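Local coordinates for cell division protein FtsI/penicillin binding protein 2 (Legionella pneumophila subsp. pneumophila ATCC 43290, PDB 4ZTK) that probably cross-links peptidoglycan peptides as a D,D-transpeptidase of the penicillin-binding protein family during cell division, at residues Gln38-Pro51 / Pro272-Phe285. Sequence-based numbering, arbitrary orientation.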
ATOM      1  N   GLN A  38       4.918  -9.820 -18.512  1.00 32.01           N
ATOM      2  CA  GLN A  38       5.004 -11.149 -17.914  1.00 43.92           C
ATOM      3  C   GLN A  38       3.667 -11.601 -17.323  1.00 39.38           C
ATOM      4  O   GLN A  38       3.336 -12.785 -17.345  1.00 35.93           O
ATOM      5  CB  GLN A  38       6.088 -11.171 -16.837  1.00 47.07           C
ATOM      6  CG  GLN A  38       6.229 -12.498 -16.106  1.00 59.75           C
ATOM      7  CD  GLN A  38       7.522 -12.586 -15.316  1.00 74.85           C
ATOM      8  OE1 GLN A  38       8.424 -11.765 -15.492  1.00 80.30           O
ATOM      9  NE2 GLN A  38       7.620 -13.587 -14.444  1.00 74.04           N
ATOM     10  N   TYR A  39       2.899 -10.645 -16.813  1.00 37.73           N
ATOM     11  CA  TYR A  39       1.636 -10.940 -16.148  1.00 36.43           C
ATOM     12  C   TYR A  39       0.450 -10.813 -17.095  1.00 37.44           C
ATOM     13  O   TYR A  39      -0.700 -10.955 -16.669  1.00 34.04           O
ATOM     14  CB  TYR A  39       1.423  -9.985 -14.972  1.00 28.90           C
ATOM     15  CG  TYR A  39       2.374 -10.167 -13.810  1.00 36.25           C
ATOM     16  CD1 TYR A  39       2.973 -11.395 -13.555  1.00 33.63           C
ATOM     17  CD2 TYR A  39       2.658  -9.109 -12.953  1.00 38.75           C
ATOM     18  CE1 TYR A  39       3.837 -11.562 -12.478  1.00 34.46           C
ATOM     19  CE2 TYR A  39       3.518  -9.263 -11.879  1.00 35.12           C
ATOM     20  CZ  TYR A  39       4.105 -10.491 -11.646  1.00 35.23           C
ATOM     21  OH  TYR A  39       4.958 -10.643 -10.580  1.00 32.96           O
ATOM     22  N   HIS A  40       0.730 -10.542 -18.370  1.00 35.54           N
ATOM     23  CA  HIS A  40      -0.315 -10.255 -19.351  1.00 33.01           C
ATOM     24  C   HIS A  40      -1.300  -9.228 -18.802  1.00 37.67           C
ATOM     25  O   HIS A  40      -2.501  -9.328 -19.029  1.00 38.90           O
ATOM     26  CB  HIS A  40      -1.073 -11.527 -19.735  1.00 46.75           C
ATOM     27  CG  HIS A  40      -0.198 -12.618 -20.266  1.00 57.52           C
ATOM     28  ND1 HIS A  40       0.152 -13.724 -19.522  1.00 59.51           N
ATOM     29  CD2 HIS A  40       0.405 -12.771 -21.471  1.00 60.23           C
ATOM     30  CE1 HIS A  40       0.927 -14.513 -20.244  1.00 60.63           C
ATOM     31  NE2 HIS A  40       1.098 -13.956 -21.430  1.00 63.59           N
ATOM     32  N   ALA A  41      -0.785  -8.254 -18.063  1.00 33.69           N
ATOM     33  CA  ALA A  41      -1.634  -7.301 -17.363  1.00 35.44           C
ATOM     34  C   ALA A  41      -2.197  -6.241 -18.299  1.00 37.95           C
ATOM     35  O   ALA A  41      -1.602  -5.922 -19.329  1.00 37.30           O
ATOM     36  CB  ALA A  41      -0.862  -6.646 -16.237  1.00 28.71           C
ATOM     37  N   LYS A  42      -3.348  -5.691 -17.931  1.00 40.46           N
ATOM     38  CA  LYS A  42      -3.916  -4.574 -18.669  1.00 38.20           C
ATOM     39  C   LYS A  42      -3.026  -3.348 -18.496  1.00 38.97           C
ATOM     40  O   LYS A  42      -2.740  -2.635 -19.457  1.00 38.12           O
ATOM     41  CB  LYS A  42      -5.337  -4.279 -18.193  1.00 38.14           C
ATOM     42  CG  LYS A  42      -6.018  -3.149 -18.952  1.00 47.48           C
ATOM     43  CD  LYS A  42      -7.441  -2.936 -18.464  1.00 56.55           C
ATOM     44  CE  LYS A  42      -8.114  -1.805 -19.223  1.00 65.38           C
ATOM     45  NZ  LYS A  42      -9.430  -1.446 -18.622  1.00 72.04           N
ATOM     46  N   SER A  43      -2.591  -3.112 -17.261  1.00 38.34           N
ATOM     47  CA  SER A  43      -1.640  -2.044 -16.973  1.00 34.61           C
ATOM     48  C   SER A  43      -0.903  -2.303 -15.666  1.00 33.27           C
ATOM     49  O   SER A  43      -1.197  -3.256 -14.944  1.00 33.12           O
ATOM     50  CB  SER A  43      -2.343  -0.687 -16.899  1.00 36.47           C
ATOM     51  OG  SER A  43      -3.077  -0.567 -15.691  1.00 38.02           O
ATOM     52  N   GLY A  44       0.050  -1.438 -15.356  1.00 32.12           N
ATOM     53  CA  GLY A  44       0.765  -1.540 -14.103  1.00 29.88           C
ATOM     54  C   GLY A  44       1.515  -0.262 -13.824  1.00 26.07           C
ATOM     55  O   GLY A  44       1.831   0.488 -14.744  1.00 31.59           O
ATOM     56  N   VAL A  45       1.807  -0.016 -12.555  1.00 28.38           N
ATOM     57  CA  VAL A  45       2.507   1.192 -12.154  1.00 32.05           C
ATOM     58  C   VAL A  45       3.398   0.902 -10.953  1.00 30.66           C
ATOM     59  O   VAL A  45       3.043   0.100 -10.090  1.00 30.08           O
ATOM     60  CB  VAL A  45       1.510   2.329 -11.813  1.00 33.75           C
ATOM     61  CG1 VAL A  45       0.478   1.855 -10.792  1.00 23.63           C
ATOM     62  CG2 VAL A  45       2.243   3.578 -11.306  1.00 29.76           C
ATOM     63  N   ILE A  46       4.570   1.530 -10.924  1.00 27.55           N
ATOM     64  CA  ILE A  46       5.425   1.516  -9.748  1.00 27.32           C
ATOM     65  C   ILE A  46       5.793   2.943  -9.366  1.00 28.29           C
ATOM     66  O   ILE A  46       6.158   3.754 -10.221  1.00 29.79           O
ATOM     67  CB  ILE A  46       6.726   0.734  -9.987  1.00 32.71           C
ATOM     68  CG1 ILE A  46       6.424  -0.715 -10.366  1.00 29.02           C
ATOM     69  CG2 ILE A  46       7.603   0.776  -8.746  1.00 27.89           C
ATOM     70  CD1 ILE A  46       7.656  -1.491 -10.767  1.00 29.85           C
ATOM     71  N   ALA A  47       5.703   3.248  -8.079  1.00 30.35           N
ATOM     72  CA  ALA A  47       6.124   4.549  -7.587  1.00 34.47           C
ATOM     73  C   ALA A  47       7.080   4.383  -6.416  1.00 29.08           C
ATOM     74  O   ALA A  47       6.946   3.451  -5.619  1.00 25.63           O
ATOM     75  CB  ALA A  47       4.918   5.393  -7.191  1.00 31.35           C
ATOM     76  N   ILE A  48       8.062   5.275  -6.341  1.00 29.94           N
ATOM     77  CA  ILE A  48       8.996   5.319  -5.224  1.00 31.34           C
ATOM     78  C   ILE A  48       8.911   6.698  -4.590  1.00 31.46           C
ATOM     79  O   ILE A  48       8.777   7.691  -5.290  1.00 30.45           O
ATOM     80  CB  ILE A  48      10.452   5.102  -5.676  1.00 30.14           C
ATOM     81  CG1 ILE A  48      10.552   3.978  -6.711  1.00 29.23           C
ATOM     82  CG2 ILE A  48      11.354   4.843  -4.471  1.00 31.41           C
ATOM     83  CD1 ILE A  48      10.233   2.633  -6.187  1.00 36.82           C
ATOM     84  N   ALA A  49       8.972   6.753  -3.266  1.00 30.69           N
ATOM     85  CA  ALA A  49       8.939   8.025  -2.561  1.00 30.69           C
ATOM     86  C   ALA A  49      10.031   8.071  -1.504  1.00 32.52           C
ATOM     87  O   ALA A  49      10.474   7.037  -1.000  1.00 28.64           O
ATOM     88  CB  ALA A  49       7.567   8.258  -1.915  1.00 25.72           C
ATOM     89  N   ASP A  50      10.457   9.283  -1.172  1.00 33.72           N
ATOM     90  CA  ASP A  50      11.479   9.499  -0.156  1.00 38.61           C
ATOM     91  C   ASP A  50      10.839   9.563   1.233  1.00 34.13           C
ATOM     92  O   ASP A  50       9.964  10.390   1.479  1.00 38.78           O
ATOM     93  CB  ASP A  50      12.259  10.784  -0.470  1.00 42.76           C
ATOM     94  CG  ASP A  50      13.038  11.298   0.717  1.00 51.52           C
ATOM     95  OD1 ASP A  50      14.110  10.734   1.020  1.00 51.59           O
ATOM     96  OD2 ASP A  50      12.579  12.274   1.345  1.00 60.93           O
ATOM     97  N   PRO A  51      11.269   8.675   2.145  1.00 34.60           N
ATOM     98  CA  PRO A  51      10.698   8.570   3.495  1.00 40.20           C
ATOM     99  C   PRO A  51      10.724   9.866   4.317  1.00 43.74           C
ATOM    100  O   PRO A  51       9.873  10.029   5.182  1.00 51.00           O
ATOM    101  CB  PRO A  51      11.580   7.513   4.166  1.00 37.54           C
ATOM    102  CG  PRO A  51      12.120   6.704   3.044  1.00 42.32           C
ATOM    103  CD  PRO A  51      12.316   7.666   1.911  1.00 40.92           C
ATOM    104  N   PRO A 272      14.322   3.304   6.915  1.00 36.30           N
ATOM    105  CA  PRO A 272      13.849   3.320   5.527  1.00 33.05           C
ATOM    106  C   PRO A 272      14.646   4.233   4.617  1.00 36.15           C
ATOM    107  O   PRO A 272      15.000   5.342   4.998  1.00 36.52           O
ATOM    108  CB  PRO A 272      12.410   3.823   5.664  1.00 33.20           C
ATOM    109  CG  PRO A 272      12.001   3.358   7.017  1.00 35.04           C
ATOM    110  CD  PRO A 272      13.224   3.558   7.863  1.00 37.41           C
ATOM    111  N   ARG A 273      14.921   3.747   3.415  1.00 35.73           N
ATOM    112  CA  ARG A 273      15.587   4.541   2.400  1.00 42.35           C
ATOM    113  C   ARG A 273      14.605   4.838   1.273  1.00 40.62           C
ATOM    114  O   ARG A 273      14.674   5.894   0.642  1.00 35.48           O
ATOM    115  CB  ARG A 273      16.808   3.792   1.864  1.00 49.60           C
ATOM    116  CG  ARG A 273      17.736   4.633   1.006  1.00 58.72           C
ATOM    117  CD  ARG A 273      19.140   4.653   1.587  1.00 71.27           C
ATOM    118  NE  ARG A 273      19.654   3.309   1.831  1.00 78.41           N
ATOM    119  CZ  ARG A 273      20.339   2.597   0.941  1.00 88.43           C
ATOM    120  NH1 ARG A 273      20.771   1.382   1.250  1.00 94.61           N
ATOM    121  NH2 ARG A 273      20.591   3.099  -0.260  1.00 88.25           N
ATOM    122  N   TYR A 274      13.687   3.906   1.027  1.00 27.09           N
ATOM    123  CA  TYR A 274      12.722   4.057  -0.054  1.00 25.46           C
ATOM    124  C   TYR A 274      11.338   3.594   0.370  1.00 29.39           C
ATOM    125  O   TYR A 274      11.196   2.619   1.100  1.00 30.16           O
ATOM    126  CB  TYR A 274      13.158   3.265  -1.293  1.00 32.10           C
ATOM    127  CG  TYR A 274      14.555   3.583  -1.769  1.00 36.27           C
ATOM    128  CD1 TYR A 274      14.821   4.750  -2.463  1.00 40.60           C
ATOM    129  CD2 TYR A 274      15.606   2.710  -1.523  1.00 36.31           C
ATOM    130  CE1 TYR A 274      16.104   5.048  -2.900  1.00 47.24           C
ATOM    131  CE2 TYR A 274      16.885   2.994  -1.955  1.00 38.13           C
ATOM    132  CZ  TYR A 274      17.130   4.165  -2.644  1.00 48.22           C
ATOM    133  OH  TYR A 274      18.407   4.452  -3.072  1.00 55.61           O
ATOM    134  N   VAL A 275      10.319   4.303  -0.096  1.00 25.50           N
ATOM    135  CA  VAL A 275       8.952   3.837   0.022  1.00 23.29           C
ATOM    136  C   VAL A 275       8.545   3.405  -1.374  1.00 28.77           C
ATOM    137  O   VAL A 275       8.819   4.110  -2.347  1.00 32.24           O
ATOM    138  CB  VAL A 275       8.006   4.950   0.508  1.00 24.61           C
ATOM    139  CG1 VAL A 275       6.635   4.370   0.840  1.00 20.90           C
ATOM    140  CG2 VAL A 275       8.599   5.673   1.714  1.00 23.90           C
ATOM    141  N   LEU A 276       7.912   2.242  -1.483  1.00 22.72           N
ATOM    142  CA  LEU A 276       7.528   1.722  -2.790  1.00 22.55           C
ATOM    143  C   LEU A 276       6.072   1.299  -2.804  1.00 29.18           C
ATOM    144  O   LEU A 276       5.556   0.788  -1.811  1.00 28.12           O
ATOM    145  CB  LEU A 276       8.386   0.515  -3.183  1.00 24.74           C
ATOM    146  CG  LEU A 276       9.910   0.612  -3.173  1.00 37.66           C
ATOM    147  CD1 LEU A 276      10.469   0.427  -1.770  1.00 35.11           C
ATOM    148  CD2 LEU A 276      10.483  -0.424  -4.114  1.00 39.15           C
ATOM    149  N   LEU A 277       5.429   1.501  -3.948  1.00 28.07           N
ATOM    150  CA  LEU A 277       4.067   1.050  -4.182  1.00 24.89           C
ATOM    151  C   LEU A 277       4.010   0.440  -5.573  1.00 29.19           C
ATOM    152  O   LEU A 277       4.437   1.060  -6.556  1.00 26.88           O
ATOM    153  CB  LEU A 277       3.084   2.215  -4.070  1.00 21.54           C
ATOM    154  CG  LEU A 277       1.617   1.921  -4.413  1.00 32.44           C
ATOM    155  CD1 LEU A 277       1.080   0.755  -3.591  1.00 27.96           C
ATOM    156  CD2 LEU A 277       0.750   3.162  -4.201  1.00 28.62           C
ATOM    157  N   VAL A 278       3.505  -0.785  -5.650  1.00 28.83           N
ATOM    158  CA  VAL A 278       3.352  -1.483  -6.919  1.00 25.75           C
ATOM    159  C   VAL A 278       1.887  -1.844  -7.111  1.00 31.51           C
ATOM    160  O   VAL A 278       1.258  -2.403  -6.209  1.00 25.07           O
ATOM    161  CB  VAL A 278       4.178  -2.788  -6.950  1.00 28.22           C
ATOM    162  CG1 VAL A 278       3.898  -3.561  -8.223  1.00 27.78           C
ATOM    163  CG2 VAL A 278       5.664  -2.492  -6.819  1.00 28.03           C
ATOM    164  N   VAL A 279       1.340  -1.519  -8.276  1.00 25.13           N
ATOM    165  CA  VAL A 279      -0.023  -1.913  -8.604  1.00 29.59           C
ATOM    166  C   VAL A 279      -0.069  -2.521  -9.996  1.00 30.53           C
ATOM    167  O   VAL A 279       0.405  -1.922 -10.961  1.00 31.42           O
ATOM    168  CB  VAL A 279      -1.012  -0.724  -8.521  1.00 31.61           C
ATOM    169  CG1 VAL A 279      -2.399  -1.144  -9.004  1.00 29.45           C
ATOM    170  CG2 VAL A 279      -1.085  -0.198  -7.103  1.00 29.85           C
ATOM    171  N   ILE A 280      -0.626  -3.723 -10.085  1.00 26.30           N
ATOM    172  CA  ILE A 280      -0.778  -4.420 -11.354  1.00 29.46           C
ATOM    173  C   ILE A 280      -2.266  -4.532 -11.625  1.00 30.56           C
ATOM    174  O   ILE A 280      -3.032  -4.859 -10.718  1.00 29.23           O
ATOM    175  CB  ILE A 280      -0.200  -5.853 -11.288  1.00 28.29           C
ATOM    176  CG1 ILE A 280       1.233  -5.849 -10.746  1.00 28.78           C
ATOM    177  CG2 ILE A 280      -0.294  -6.537 -12.648  1.00 28.66           C
ATOM    178  CD1 ILE A 280       2.221  -5.060 -11.587  1.00 29.66           C
ATOM    179  N   GLU A 281      -2.686  -4.269 -12.858  1.00 31.50           N
ATOM    180  CA  GLU A 281      -4.108  -4.328 -13.191  1.00 32.88           C
ATOM    181  C   GLU A 281      -4.444  -5.480 -14.132  1.00 30.38           C
ATOM    182  O   GLU A 281      -3.933  -5.548 -15.246  1.00 32.84           O
ATOM    183  CB  GLU A 281      -4.575  -3.007 -13.801  1.00 32.52           C
ATOM    184  CG  GLU A 281      -6.042  -2.994 -14.180  1.00 35.14           C
ATOM    185  CD  GLU A 281      -6.442  -1.722 -14.906  1.00 48.53           C
ATOM    186  OE1 GLU A 281      -7.651  -1.410 -14.922  1.00 49.60           O
ATOM    187  OE2 GLU A 281      -5.551  -1.037 -15.460  1.00 45.81           O
ATOM    188  N   GLU A 282      -5.315  -6.374 -13.671  1.00 34.35           N
ATOM    189  CA  GLU A 282      -5.738  -7.538 -14.443  1.00 37.39           C
ATOM    190  C   GLU A 282      -4.564  -8.408 -14.860  1.00 33.64           C
ATOM    191  O   GLU A 282      -4.533  -8.926 -15.973  1.00 38.10           O
ATOM    192  CB  GLU A 282      -6.548  -7.123 -15.672  1.00 42.92           C
ATOM    193  CG  GLU A 282      -7.882  -6.482 -15.341  1.00 58.47           C
ATOM    194  CD  GLU A 282      -8.651  -6.082 -16.583  1.00 70.62           C
ATOM    195  OE1 GLU A 282      -8.624  -6.847 -17.571  1.00 72.73           O
ATOM    196  OE2 GLU A 282      -9.274  -4.997 -16.572  1.00 75.69           O
ATOM    197  N   GLY A 283      -3.595  -8.561 -13.968  1.00 34.23           N
ATOM    198  CA  GLY A 283      -2.476  -9.447 -14.226  1.00 32.38           C
ATOM    199  C   GLY A 283      -2.766 -10.847 -13.718  1.00 40.65           C
ATOM    200  O   GLY A 283      -3.667 -11.048 -12.896  1.00 30.19           O
ATOM    201  N   TYR A 284      -2.013 -11.818 -14.223  1.00 35.31           N
ATOM    202  CA  TYR A 284      -2.083 -13.184 -13.723  1.00 40.07           C
ATOM    203  C   TYR A 284      -0.821 -13.935 -14.110  1.00 46.59           C
ATOM    204  O   TYR A 284      -0.155 -13.588 -15.084  1.00 48.38           O
ATOM    205  CB  TYR A 284      -3.306 -13.921 -14.277  1.00 37.74           C
ATOM    206  CG  TYR A 284      -3.209 -14.250 -15.748  1.00 40.05           C
ATOM    207  CD1 TYR A 284      -3.537 -13.305 -16.712  1.00 44.77           C
ATOM    208  CD2 TYR A 284      -2.797 -15.506 -16.176  1.00 42.07           C
ATOM    209  CE1 TYR A 284      -3.453 -13.602 -18.061  1.00 49.77           C
ATOM    210  CE2 TYR A 284      -2.710 -15.810 -17.521  1.00 47.33           C
ATOM    211  CZ  TYR A 284      -3.040 -14.854 -18.459  1.00 53.54           C
ATOM    212  OH  TYR A 284      -2.954 -15.154 -19.802  1.00 67.58           O
ATOM    213  N   PHE A 285      -0.506 -14.974 -13.347  1.00 47.64           N
ATOM    214  CA  PHE A 285       0.645 -15.814 -13.638  1.00 50.88           C
ATOM    215  C   PHE A 285       0.296 -17.260 -13.317  1.00 47.69           C
ATOM    216  O   PHE A 285      -0.317 -17.546 -12.288  1.00 49.25           O
ATOM    217  CB  PHE A 285       1.859 -15.358 -12.826  1.00 53.27           C
ATOM    218  CG  PHE A 285       3.156 -15.960 -13.283  1.00 57.80           C
ATOM    219  CD1 PHE A 285       3.813 -15.459 -14.393  1.00 59.69           C
ATOM    220  CD2 PHE A 285       3.724 -17.023 -12.598  1.00 62.98           C
ATOM    221  CE1 PHE A 285       5.012 -16.011 -14.820  1.00 69.93           C
ATOM    222  CE2 PHE A 285       4.922 -17.580 -13.018  1.00 67.43           C
ATOM    223  CZ  PHE A 285       5.566 -17.074 -14.130  1.00 68.34           C
TER
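Ser-43 and Glu-281 meet side chain to side chain where two antiparallel strands pair: Ser-43 OG donates to Glu-281 OE2 at 2.5 Å, on the carboxylate's anti lone pair. The glutamate is fully extended, CG opposite its own backbone N (chi1 180°), which carries the carboxylate alongside Lys-42; Lys-42 NZ stays 4.1 Å from Glu-281 OE1, beyond salt-bridge range. OE1 is instead bridged to Arg-74, so both oxygens of the buried acid are held, and Trp-71 NE1 in turn bonds to Ser-43 OG as a second-shell partner. The backbone here forms a classic beta bulge, Lys-42 and Ser-43 both facing Glu-281: Lys-42 N gives Glu-281 O a 2.8 Å bond, and Ser-43 N adds a weak one to the same oxygen.

From there regular pairing runs to Ala-49 and Val-275. Val-45 CG1 packs on Val-279 CB (3.7 Å) on the face shared with Ser-43, while on the other face Ile-48 bends its CD1 (chi2 -67°) against Leu-276 CG, 3.6 Å away. Past the bulge, Tyr-284 N bonds to Tyr-39 O (2.9 Å), and Ile-280 CG2 abuts Ala-41 CB and the Tyr-39 ring, whose OH reaches Leu-298 O.

Strand 274-281 is central in the five-stranded antiparallel sheet of the transpeptidase fold, between 43-49 and 259-267, and 56-63 flanks 43-49; helices 22-38 and 295-310 cover the face bearing Ile-46 and Ile-48.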